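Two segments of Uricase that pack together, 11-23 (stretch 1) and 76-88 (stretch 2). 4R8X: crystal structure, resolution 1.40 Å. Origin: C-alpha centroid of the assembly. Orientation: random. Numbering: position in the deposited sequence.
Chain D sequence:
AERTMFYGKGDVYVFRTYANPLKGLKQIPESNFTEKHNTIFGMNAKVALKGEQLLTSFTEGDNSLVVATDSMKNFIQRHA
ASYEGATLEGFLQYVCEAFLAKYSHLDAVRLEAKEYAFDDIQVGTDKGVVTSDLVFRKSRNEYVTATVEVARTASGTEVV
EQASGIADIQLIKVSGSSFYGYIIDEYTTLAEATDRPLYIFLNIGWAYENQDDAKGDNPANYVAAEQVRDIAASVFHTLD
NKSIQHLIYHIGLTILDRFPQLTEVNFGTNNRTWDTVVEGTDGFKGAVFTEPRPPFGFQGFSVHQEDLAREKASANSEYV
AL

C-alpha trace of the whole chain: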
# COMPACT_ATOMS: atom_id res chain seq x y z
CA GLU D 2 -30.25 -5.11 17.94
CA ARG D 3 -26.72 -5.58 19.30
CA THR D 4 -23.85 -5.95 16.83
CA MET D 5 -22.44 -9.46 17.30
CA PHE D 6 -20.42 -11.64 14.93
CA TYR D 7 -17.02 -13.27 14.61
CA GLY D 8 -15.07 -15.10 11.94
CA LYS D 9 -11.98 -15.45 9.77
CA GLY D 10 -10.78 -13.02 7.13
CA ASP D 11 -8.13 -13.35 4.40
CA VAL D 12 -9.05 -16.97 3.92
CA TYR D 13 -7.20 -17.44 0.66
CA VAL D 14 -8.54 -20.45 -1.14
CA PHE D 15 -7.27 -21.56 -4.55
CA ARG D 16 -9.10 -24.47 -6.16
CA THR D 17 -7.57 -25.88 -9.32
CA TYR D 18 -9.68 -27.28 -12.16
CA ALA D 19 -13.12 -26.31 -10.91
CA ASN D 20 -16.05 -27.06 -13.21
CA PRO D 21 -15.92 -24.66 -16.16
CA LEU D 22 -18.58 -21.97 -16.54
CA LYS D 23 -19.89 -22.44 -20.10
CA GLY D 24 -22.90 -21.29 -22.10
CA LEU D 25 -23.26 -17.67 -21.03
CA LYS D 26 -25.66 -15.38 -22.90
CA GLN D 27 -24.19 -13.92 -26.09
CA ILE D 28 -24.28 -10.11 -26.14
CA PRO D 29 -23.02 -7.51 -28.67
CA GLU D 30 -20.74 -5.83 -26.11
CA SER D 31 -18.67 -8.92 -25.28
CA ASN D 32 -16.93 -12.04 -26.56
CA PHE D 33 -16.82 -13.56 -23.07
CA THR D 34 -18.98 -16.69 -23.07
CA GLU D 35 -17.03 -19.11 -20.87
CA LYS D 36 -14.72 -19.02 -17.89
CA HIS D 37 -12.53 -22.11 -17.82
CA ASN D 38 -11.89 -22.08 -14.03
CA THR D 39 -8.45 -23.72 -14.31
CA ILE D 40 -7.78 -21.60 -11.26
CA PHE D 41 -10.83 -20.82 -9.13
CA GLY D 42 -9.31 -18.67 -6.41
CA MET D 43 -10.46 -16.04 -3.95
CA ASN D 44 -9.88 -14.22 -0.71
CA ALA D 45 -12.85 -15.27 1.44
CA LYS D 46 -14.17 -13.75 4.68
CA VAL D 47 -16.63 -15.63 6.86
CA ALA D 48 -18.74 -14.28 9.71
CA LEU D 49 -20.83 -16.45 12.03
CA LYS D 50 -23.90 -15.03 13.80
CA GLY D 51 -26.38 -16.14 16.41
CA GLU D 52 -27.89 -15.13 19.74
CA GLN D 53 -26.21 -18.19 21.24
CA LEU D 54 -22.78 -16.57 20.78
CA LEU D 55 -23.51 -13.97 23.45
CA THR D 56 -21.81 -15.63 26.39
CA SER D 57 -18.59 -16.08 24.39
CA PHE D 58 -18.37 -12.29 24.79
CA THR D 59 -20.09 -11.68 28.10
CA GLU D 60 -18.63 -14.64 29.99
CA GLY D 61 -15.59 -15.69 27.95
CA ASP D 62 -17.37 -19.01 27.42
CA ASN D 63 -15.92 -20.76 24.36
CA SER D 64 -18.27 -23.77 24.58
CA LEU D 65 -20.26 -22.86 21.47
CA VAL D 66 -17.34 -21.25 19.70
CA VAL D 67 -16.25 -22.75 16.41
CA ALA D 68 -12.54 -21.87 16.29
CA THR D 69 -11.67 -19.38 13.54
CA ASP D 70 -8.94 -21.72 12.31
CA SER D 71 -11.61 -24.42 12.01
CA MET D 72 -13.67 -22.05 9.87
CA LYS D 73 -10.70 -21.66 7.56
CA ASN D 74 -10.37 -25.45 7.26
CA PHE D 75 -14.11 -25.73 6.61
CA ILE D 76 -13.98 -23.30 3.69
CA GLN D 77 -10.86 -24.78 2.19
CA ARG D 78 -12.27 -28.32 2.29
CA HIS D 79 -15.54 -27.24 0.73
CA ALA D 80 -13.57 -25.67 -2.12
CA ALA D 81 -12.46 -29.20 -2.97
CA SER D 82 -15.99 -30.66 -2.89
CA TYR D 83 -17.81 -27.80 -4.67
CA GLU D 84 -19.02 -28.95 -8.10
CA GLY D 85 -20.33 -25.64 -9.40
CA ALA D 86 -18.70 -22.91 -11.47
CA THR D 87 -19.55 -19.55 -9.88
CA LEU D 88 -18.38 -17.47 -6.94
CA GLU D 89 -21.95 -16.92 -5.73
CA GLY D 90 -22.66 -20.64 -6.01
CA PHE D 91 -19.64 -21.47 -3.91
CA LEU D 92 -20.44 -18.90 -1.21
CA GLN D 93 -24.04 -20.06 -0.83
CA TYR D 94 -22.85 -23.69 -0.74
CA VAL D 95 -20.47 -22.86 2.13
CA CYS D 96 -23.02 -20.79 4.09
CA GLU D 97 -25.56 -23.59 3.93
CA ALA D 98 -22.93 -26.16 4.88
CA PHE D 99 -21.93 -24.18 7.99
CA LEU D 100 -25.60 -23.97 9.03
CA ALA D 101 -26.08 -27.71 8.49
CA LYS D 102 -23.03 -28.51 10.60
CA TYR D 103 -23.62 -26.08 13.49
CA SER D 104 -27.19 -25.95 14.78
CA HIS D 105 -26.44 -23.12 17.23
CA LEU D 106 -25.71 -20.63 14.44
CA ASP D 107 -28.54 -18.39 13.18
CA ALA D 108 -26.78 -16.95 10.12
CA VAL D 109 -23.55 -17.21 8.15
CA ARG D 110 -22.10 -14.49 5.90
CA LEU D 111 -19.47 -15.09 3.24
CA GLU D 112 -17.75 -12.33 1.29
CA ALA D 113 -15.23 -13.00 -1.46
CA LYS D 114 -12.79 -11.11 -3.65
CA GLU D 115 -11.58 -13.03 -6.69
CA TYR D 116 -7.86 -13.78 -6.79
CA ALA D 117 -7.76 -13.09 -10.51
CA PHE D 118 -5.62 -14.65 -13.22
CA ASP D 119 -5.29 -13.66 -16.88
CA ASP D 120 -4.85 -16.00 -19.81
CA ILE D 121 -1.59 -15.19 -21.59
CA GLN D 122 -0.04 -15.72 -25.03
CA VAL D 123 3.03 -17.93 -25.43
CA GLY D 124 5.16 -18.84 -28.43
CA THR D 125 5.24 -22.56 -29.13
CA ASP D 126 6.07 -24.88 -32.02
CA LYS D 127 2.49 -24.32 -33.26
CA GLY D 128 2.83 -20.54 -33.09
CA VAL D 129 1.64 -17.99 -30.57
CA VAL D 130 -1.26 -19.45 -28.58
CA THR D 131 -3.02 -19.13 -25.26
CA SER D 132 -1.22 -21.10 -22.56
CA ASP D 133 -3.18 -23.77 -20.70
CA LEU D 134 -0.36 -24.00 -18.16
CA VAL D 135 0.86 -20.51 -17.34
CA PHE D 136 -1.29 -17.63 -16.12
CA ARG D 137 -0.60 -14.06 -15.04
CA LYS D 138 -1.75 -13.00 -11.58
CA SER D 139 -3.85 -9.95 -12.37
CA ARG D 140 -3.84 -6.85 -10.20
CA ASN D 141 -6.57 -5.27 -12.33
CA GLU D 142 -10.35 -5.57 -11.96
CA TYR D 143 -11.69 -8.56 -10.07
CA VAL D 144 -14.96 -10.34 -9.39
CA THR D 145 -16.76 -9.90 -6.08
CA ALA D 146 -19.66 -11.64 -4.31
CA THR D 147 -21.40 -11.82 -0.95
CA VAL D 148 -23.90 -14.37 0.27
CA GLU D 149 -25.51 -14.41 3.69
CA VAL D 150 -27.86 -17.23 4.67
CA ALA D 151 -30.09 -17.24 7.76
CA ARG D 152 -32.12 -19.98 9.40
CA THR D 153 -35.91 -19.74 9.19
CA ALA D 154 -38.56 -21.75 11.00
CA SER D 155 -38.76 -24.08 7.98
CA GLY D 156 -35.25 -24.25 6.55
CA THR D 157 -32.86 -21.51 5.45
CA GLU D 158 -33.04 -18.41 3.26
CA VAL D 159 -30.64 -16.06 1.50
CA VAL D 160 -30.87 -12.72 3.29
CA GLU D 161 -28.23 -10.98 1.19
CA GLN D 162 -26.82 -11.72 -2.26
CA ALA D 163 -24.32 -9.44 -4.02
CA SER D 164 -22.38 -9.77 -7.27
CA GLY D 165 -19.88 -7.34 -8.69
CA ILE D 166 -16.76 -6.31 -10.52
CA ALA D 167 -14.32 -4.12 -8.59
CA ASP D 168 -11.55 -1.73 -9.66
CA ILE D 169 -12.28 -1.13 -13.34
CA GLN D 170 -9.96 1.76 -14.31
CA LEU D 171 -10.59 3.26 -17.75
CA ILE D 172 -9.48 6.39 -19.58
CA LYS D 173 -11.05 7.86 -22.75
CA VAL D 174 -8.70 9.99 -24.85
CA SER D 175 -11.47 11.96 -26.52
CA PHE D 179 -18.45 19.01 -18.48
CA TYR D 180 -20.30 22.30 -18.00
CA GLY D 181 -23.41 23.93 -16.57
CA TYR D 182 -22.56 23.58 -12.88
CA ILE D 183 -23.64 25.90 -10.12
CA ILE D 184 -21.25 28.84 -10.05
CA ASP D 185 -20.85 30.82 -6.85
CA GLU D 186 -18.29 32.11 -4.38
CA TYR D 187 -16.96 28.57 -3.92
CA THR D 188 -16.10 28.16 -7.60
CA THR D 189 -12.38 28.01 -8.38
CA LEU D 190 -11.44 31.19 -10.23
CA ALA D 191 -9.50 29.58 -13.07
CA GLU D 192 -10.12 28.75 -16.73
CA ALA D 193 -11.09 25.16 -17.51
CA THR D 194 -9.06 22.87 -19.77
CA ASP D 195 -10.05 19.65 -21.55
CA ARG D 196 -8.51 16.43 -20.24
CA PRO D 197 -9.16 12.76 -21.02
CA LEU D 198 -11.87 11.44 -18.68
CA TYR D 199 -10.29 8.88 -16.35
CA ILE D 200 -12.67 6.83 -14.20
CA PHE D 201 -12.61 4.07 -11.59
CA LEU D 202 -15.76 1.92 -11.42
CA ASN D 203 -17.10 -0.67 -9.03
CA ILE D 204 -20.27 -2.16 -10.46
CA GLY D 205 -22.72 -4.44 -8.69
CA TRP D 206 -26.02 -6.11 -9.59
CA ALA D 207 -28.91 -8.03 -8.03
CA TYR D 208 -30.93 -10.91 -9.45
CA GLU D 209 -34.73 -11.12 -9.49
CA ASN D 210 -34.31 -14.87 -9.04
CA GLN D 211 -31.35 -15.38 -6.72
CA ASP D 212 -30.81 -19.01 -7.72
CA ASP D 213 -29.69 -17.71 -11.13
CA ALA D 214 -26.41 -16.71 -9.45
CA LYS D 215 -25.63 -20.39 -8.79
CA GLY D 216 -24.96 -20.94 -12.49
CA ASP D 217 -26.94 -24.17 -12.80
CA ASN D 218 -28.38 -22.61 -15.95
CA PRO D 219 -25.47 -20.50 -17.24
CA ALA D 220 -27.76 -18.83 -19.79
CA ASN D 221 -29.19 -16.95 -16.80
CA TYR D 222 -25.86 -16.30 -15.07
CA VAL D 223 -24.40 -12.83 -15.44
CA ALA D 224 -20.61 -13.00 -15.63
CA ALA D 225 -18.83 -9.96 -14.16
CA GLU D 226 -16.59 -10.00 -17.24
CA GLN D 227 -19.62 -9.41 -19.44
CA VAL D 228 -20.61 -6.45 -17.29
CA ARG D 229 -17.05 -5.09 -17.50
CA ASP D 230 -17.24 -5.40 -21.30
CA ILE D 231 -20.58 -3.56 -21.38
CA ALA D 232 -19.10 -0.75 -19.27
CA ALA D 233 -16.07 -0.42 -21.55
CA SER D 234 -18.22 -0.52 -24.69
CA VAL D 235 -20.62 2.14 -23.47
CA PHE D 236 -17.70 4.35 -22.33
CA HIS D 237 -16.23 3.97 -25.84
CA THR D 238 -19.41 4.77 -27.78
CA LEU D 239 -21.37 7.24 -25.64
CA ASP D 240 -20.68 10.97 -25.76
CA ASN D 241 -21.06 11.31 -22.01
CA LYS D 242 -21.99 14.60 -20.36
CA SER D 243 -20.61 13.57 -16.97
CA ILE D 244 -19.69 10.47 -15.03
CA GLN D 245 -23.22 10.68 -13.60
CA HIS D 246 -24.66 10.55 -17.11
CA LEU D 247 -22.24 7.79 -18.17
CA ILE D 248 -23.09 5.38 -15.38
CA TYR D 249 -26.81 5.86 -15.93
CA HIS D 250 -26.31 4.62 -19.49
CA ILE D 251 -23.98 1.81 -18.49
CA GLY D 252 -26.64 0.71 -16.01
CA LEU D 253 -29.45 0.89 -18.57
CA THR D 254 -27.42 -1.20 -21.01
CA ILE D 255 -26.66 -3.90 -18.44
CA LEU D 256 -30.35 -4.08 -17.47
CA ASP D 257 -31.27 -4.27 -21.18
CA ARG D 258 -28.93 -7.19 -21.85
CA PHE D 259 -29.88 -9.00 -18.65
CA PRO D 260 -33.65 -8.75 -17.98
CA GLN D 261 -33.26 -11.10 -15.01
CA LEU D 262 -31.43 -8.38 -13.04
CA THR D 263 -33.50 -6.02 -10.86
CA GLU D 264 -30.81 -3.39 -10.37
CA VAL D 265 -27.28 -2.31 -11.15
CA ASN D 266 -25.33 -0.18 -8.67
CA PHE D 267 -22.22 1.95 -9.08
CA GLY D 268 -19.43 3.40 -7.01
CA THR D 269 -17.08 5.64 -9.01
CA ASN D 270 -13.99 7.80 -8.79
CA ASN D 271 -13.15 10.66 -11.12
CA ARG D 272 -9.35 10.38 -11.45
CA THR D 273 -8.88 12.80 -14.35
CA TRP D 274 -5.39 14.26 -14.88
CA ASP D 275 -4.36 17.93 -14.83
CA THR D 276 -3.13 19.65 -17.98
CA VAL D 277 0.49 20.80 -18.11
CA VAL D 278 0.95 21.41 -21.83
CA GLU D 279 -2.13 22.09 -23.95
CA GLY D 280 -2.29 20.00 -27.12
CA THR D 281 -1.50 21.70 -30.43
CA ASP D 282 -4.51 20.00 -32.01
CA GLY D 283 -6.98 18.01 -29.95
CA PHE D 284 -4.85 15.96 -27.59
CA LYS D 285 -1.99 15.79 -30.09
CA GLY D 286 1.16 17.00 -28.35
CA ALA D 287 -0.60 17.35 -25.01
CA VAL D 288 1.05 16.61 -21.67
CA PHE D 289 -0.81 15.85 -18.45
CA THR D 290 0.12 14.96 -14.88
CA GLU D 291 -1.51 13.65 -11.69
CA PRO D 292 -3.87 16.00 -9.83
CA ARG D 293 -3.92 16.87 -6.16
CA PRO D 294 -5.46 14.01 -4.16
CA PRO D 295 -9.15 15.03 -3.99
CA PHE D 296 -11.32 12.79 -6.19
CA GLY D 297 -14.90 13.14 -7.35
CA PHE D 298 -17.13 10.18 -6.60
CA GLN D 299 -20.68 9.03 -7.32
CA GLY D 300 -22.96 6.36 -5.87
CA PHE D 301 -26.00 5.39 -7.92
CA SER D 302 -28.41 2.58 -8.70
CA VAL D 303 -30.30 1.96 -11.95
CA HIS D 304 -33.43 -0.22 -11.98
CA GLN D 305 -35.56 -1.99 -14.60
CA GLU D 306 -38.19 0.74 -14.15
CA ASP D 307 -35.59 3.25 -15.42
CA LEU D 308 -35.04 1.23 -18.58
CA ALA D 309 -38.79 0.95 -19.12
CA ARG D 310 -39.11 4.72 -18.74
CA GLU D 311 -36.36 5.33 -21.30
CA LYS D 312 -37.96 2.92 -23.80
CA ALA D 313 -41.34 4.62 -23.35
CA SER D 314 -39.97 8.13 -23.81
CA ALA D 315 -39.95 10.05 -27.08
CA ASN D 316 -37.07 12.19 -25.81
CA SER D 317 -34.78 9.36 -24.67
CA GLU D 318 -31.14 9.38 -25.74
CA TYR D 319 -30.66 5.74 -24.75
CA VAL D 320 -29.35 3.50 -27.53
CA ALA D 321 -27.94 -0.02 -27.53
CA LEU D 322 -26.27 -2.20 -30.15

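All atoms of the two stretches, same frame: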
# COMPACT_ATOMS: atom_id res chain seq x y z
N ASP D 11 -9.30 -12.97 5.22
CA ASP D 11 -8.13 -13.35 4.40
C ASP D 11 -7.96 -14.86 4.33
O ASP D 11 -6.83 -15.39 4.39
CB ASP D 11 -6.83 -12.70 4.88
CG ASP D 11 -6.69 -11.25 4.43
OD1 ASP D 11 -7.56 -10.75 3.68
OD2 ASP D 11 -5.68 -10.63 4.83
N VAL D 12 -9.08 -15.54 4.19
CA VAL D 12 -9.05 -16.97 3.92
C VAL D 12 -8.81 -17.18 2.43
O VAL D 12 -9.75 -17.28 1.63
CB VAL D 12 -10.34 -17.69 4.36
CG1 VAL D 12 -10.23 -19.20 4.06
CG2 VAL D 12 -10.61 -17.45 5.83
N TYR D 13 -7.54 -17.20 2.05
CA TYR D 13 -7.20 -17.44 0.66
C TYR D 13 -7.48 -18.89 0.34
O TYR D 13 -7.08 -19.80 1.08
CB TYR D 13 -5.74 -17.09 0.36
CG TYR D 13 -5.47 -15.59 0.38
CD1 TYR D 13 -5.73 -14.81 -0.74
CD2 TYR D 13 -4.97 -14.97 1.51
CE1 TYR D 13 -5.47 -13.43 -0.73
CE2 TYR D 13 -4.73 -13.61 1.54
CZ TYR D 13 -4.98 -12.84 0.41
OH TYR D 13 -4.73 -11.49 0.42
N VAL D 14 -8.21 -19.10 -0.74
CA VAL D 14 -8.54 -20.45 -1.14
C VAL D 14 -8.45 -20.55 -2.66
O VAL D 14 -9.10 -19.80 -3.38
CB VAL D 14 -9.89 -20.91 -0.54
CG1 VAL D 14 -11.00 -19.94 -0.85
CG2 VAL D 14 -10.22 -22.29 -1.03
N PHE D 15 -7.58 -21.44 -3.13
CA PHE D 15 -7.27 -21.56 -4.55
C PHE D 15 -7.57 -22.98 -5.01
O PHE D 15 -6.79 -23.91 -4.77
CB PHE D 15 -5.80 -21.21 -4.82
CG PHE D 15 -5.34 -19.93 -4.17
CD1 PHE D 15 -6.10 -18.77 -4.24
CD2 PHE D 15 -4.14 -19.88 -3.47
CE1 PHE D 15 -5.68 -17.59 -3.64
CE2 PHE D 15 -3.71 -18.71 -2.87
CZ PHE D 15 -4.47 -17.56 -2.96
N ARG D 16 -8.72 -23.15 -5.64
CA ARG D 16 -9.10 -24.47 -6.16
C ARG D 16 -8.65 -24.59 -7.60
O ARG D 16 -8.90 -23.71 -8.42
CB ARG D 16 -10.62 -24.67 -6.06
CG ARG D 16 -11.21 -25.69 -7.02
CD ARG D 16 -10.93 -27.12 -6.58
NE ARG D 16 -11.42 -28.05 -7.60
CZ ARG D 16 -12.68 -28.46 -7.69
NH1 ARG D 16 -13.58 -28.04 -6.81
NH2 ARG D 16 -13.04 -29.29 -8.66
N THR D 17 -7.96 -25.68 -7.93
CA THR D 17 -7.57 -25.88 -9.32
C THR D 17 -8.57 -26.78 -10.03
O THR D 17 -9.17 -27.67 -9.43
CB THR D 17 -6.12 -26.40 -9.47
OG1 THR D 17 -5.87 -27.45 -8.53
CG2 THR D 17 -5.12 -25.28 -9.21
N TYR D 18 -8.78 -26.50 -11.31
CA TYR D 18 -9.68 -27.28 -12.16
C TYR D 18 -11.10 -27.42 -11.60
O TYR D 18 -11.64 -28.53 -11.51
CB TYR D 18 -9.06 -28.64 -12.52
CG TYR D 18 -7.78 -28.48 -13.31
CD1 TYR D 18 -7.82 -28.13 -14.66
CD2 TYR D 18 -6.54 -28.66 -12.71
CE1 TYR D 18 -6.65 -27.96 -15.38
CE2 TYR D 18 -5.37 -28.50 -13.43
CZ TYR D 18 -5.44 -28.15 -14.76
OH TYR D 18 -4.27 -27.99 -15.48
N ALA D 19 -11.70 -26.30 -11.24
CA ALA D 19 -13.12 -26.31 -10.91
C ALA D 19 -13.91 -26.50 -12.20
O ALA D 19 -13.38 -26.30 -13.30
CB ALA D 19 -13.54 -25.02 -10.23
N ASN D 20 -15.16 -26.89 -12.06
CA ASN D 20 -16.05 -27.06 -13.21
C ASN D 20 -16.10 -25.78 -14.04
O ASN D 20 -16.32 -24.70 -13.50
CB ASN D 20 -17.45 -27.41 -12.71
CG ASN D 20 -18.37 -27.83 -13.82
OD1 ASN D 20 -17.94 -28.38 -14.84
ND2 ASN D 20 -19.66 -27.57 -13.65
N PRO D 21 -15.88 -25.89 -15.36
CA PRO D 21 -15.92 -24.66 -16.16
C PRO D 21 -17.32 -24.04 -16.22
O PRO D 21 -18.33 -24.74 -16.19
CB PRO D 21 -15.48 -25.12 -17.56
CG PRO D 21 -14.70 -26.37 -17.31
CD PRO D 21 -15.39 -27.03 -16.15
N LEU D 22 -17.35 -22.71 -16.28
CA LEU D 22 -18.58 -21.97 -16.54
C LEU D 22 -18.70 -21.82 -18.06
O LEU D 22 -17.87 -21.18 -18.68
CB LEU D 22 -18.50 -20.61 -15.84
CG LEU D 22 -19.64 -19.61 -16.03
CD1 LEU D 22 -20.96 -20.16 -15.47
CD2 LEU D 22 -19.29 -18.30 -15.37
N LYS D 23 -19.72 -22.45 -18.64
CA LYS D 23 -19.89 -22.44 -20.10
C LYS D 23 -21.32 -22.10 -20.45
O LYS D 23 -22.22 -22.40 -19.69
CB LYS D 23 -19.58 -23.82 -20.69
CG LYS D 23 -18.14 -24.26 -20.62
CD LYS D 23 -17.96 -25.59 -21.33
CE LYS D 23 -16.53 -26.07 -21.26
NZ LYS D 23 -16.40 -27.43 -21.86
N ILE D 76 -13.84 -23.93 4.99
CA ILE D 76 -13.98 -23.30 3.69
C ILE D 76 -13.08 -23.99 2.69
O ILE D 76 -13.49 -24.34 1.58
CB ILE D 76 -13.65 -21.79 3.76
CG1 ILE D 76 -14.69 -21.06 4.63
CG2 ILE D 76 -13.57 -21.18 2.36
CD1 ILE D 76 -14.24 -19.68 5.06
N GLN D 77 -11.83 -24.19 3.09
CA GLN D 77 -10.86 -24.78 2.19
C GLN D 77 -11.26 -26.20 1.76
O GLN D 77 -11.09 -26.58 0.60
CB GLN D 77 -9.46 -24.70 2.80
CG GLN D 77 -8.94 -23.25 2.82
CD GLN D 77 -7.69 -23.07 3.66
OE1 GLN D 77 -7.30 -23.95 4.42
NE2 GLN D 77 -7.05 -21.90 3.52
N ARG D 78 -11.84 -26.98 2.66
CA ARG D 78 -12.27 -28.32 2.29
C ARG D 78 -13.49 -28.30 1.39
O ARG D 78 -13.63 -29.13 0.49
CB ARG D 78 -12.50 -29.17 3.53
CG ARG D 78 -11.18 -29.56 4.16
CD ARG D 78 -11.36 -30.27 5.47
NE ARG D 78 -10.25 -29.98 6.36
CZ ARG D 78 -10.17 -30.42 7.61
NH1 ARG D 78 -11.13 -31.20 8.08
NH2 ARG D 78 -9.13 -30.10 8.36
N HIS D 79 -14.39 -27.35 1.61
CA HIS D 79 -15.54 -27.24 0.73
C HIS D 79 -15.18 -26.73 -0.66
O HIS D 79 -15.90 -27.00 -1.62
CB HIS D 79 -16.66 -26.42 1.38
CG HIS D 79 -17.42 -27.19 2.42
ND1 HIS D 79 -16.92 -27.41 3.69
CD2 HIS D 79 -18.60 -27.86 2.35
CE1 HIS D 79 -17.78 -28.15 4.36
NE2 HIS D 79 -18.80 -28.44 3.57
N ALA D 80 -14.05 -26.04 -0.79
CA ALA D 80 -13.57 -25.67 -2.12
C ALA D 80 -13.21 -26.90 -2.94
O ALA D 80 -13.33 -26.89 -4.17
CB ALA D 80 -12.38 -24.73 -2.02
N ALA D 81 -12.81 -27.97 -2.27
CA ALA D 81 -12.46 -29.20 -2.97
C ALA D 81 -13.71 -29.96 -3.42
O ALA D 81 -13.70 -30.59 -4.47
CB ALA D 81 -11.56 -30.08 -2.12
N SER D 82 -14.77 -29.89 -2.62
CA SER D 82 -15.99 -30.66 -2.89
C SER D 82 -17.03 -29.92 -3.75
O SER D 82 -17.94 -30.55 -4.30
CB SER D 82 -16.63 -31.13 -1.58
OG SER D 82 -16.93 -30.05 -0.72
N TYR D 83 -16.90 -28.60 -3.85
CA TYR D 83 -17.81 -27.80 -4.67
C TYR D 83 -17.76 -28.25 -6.13
O TYR D 83 -16.67 -28.39 -6.69
CB TYR D 83 -17.43 -26.33 -4.59
CG TYR D 83 -18.30 -25.39 -5.40
CD1 TYR D 83 -19.68 -25.33 -5.21
CD2 TYR D 83 -17.74 -24.56 -6.36
CE1 TYR D 83 -20.46 -24.45 -5.94
CE2 TYR D 83 -18.50 -23.68 -7.09
CZ TYR D 83 -19.86 -23.63 -6.90
OH TYR D 83 -20.60 -22.74 -7.65
N GLU D 84 -18.93 -28.45 -6.73
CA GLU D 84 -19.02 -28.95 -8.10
C GLU D 84 -19.54 -27.90 -9.07
O GLU D 84 -19.68 -28.17 -10.26
CB GLU D 84 -19.90 -30.21 -8.15
CG GLU D 84 -19.35 -31.36 -7.32
CD GLU D 84 -20.11 -32.65 -7.51
OE1 GLU D 84 -20.44 -33.31 -6.49
OE2 GLU D 84 -20.38 -33.03 -8.67
N GLY D 85 -19.81 -26.70 -8.57
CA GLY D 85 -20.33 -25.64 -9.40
C GLY D 85 -19.24 -24.80 -10.03
O GLY D 85 -18.06 -25.14 -9.95
N ALA D 86 -19.63 -23.67 -10.63
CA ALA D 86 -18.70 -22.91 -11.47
C ALA D 86 -18.69 -21.42 -11.18
O ALA D 86 -18.03 -20.67 -11.90
CB ALA D 86 -19.02 -23.13 -12.94
N THR D 87 -19.41 -20.98 -10.15
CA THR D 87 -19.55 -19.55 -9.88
C THR D 87 -19.19 -19.19 -8.45
O THR D 87 -19.29 -20.01 -7.53
CB THR D 87 -20.99 -19.00 -10.15
OG1 THR D 87 -21.87 -19.40 -9.10
CG2 THR D 87 -21.51 -19.48 -11.50
N LEU D 88 -18.77 -17.95 -8.26
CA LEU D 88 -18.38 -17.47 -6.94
C LEU D 88 -19.59 -17.47 -6.02
O LEU D 88 -19.51 -17.93 -4.88
CB LEU D 88 -17.79 -16.07 -7.05
CG LEU D 88 -17.17 -15.50 -5.78
CD1 LEU D 88 -16.12 -16.44 -5.20
CD2 LEU D 88 -16.53 -14.16 -6.10
O HOH W 1 -15.44 -30.79 -8.11
O HOH W 2 -16.32 -27.12 -9.46

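A strand and a helix run side by side in nearly the same direction, joined by an apolar seam, and one buried arginine ties the strand to the helix end. The axes of strand 11-17 and helix 76-82 approach to 8.5 Å at an angle of 18°. Val12, Val14 and Arg16, every second residue, point toward the helix; Tyr13 and Phe15 point away. Val12 CG1 lies 4.2 Å from Ile76 CD1. Val14 packs more tightly, with its CG2 3.4 Å from Ala80 CB. Gln77 starts sideways, but its amide end reaches the strand, and Gln77 NE2 donates to Tyr13 O at 3.2 Å.

Arg16 reaches carbonyls at the end of the helix and just past it. Arg16 NH1 donates to Ala80 O at 2.9 Å and to Tyr83 O at 3.1 Å, both near the guanidinium plane. Ala81 O lies over one face, 3.5 Å from Arg16 NH1, at an angle too poor for a hydrogen bond. Arg16 NE donates to Thr17 O at 2.9 Å, which helps fix the side chain. Water 1 bridges Arg16 NH2 and Tyr83 O.

Beyond the helix the contact continues through Asn20 and Leu22. Water 2 links Asn20 N to Tyr83 O and Gly85 O. Ala86 points toward stretch 1; its CB lies 3.2 Å from Asn20 O and 3.9 Å from Leu22 CB.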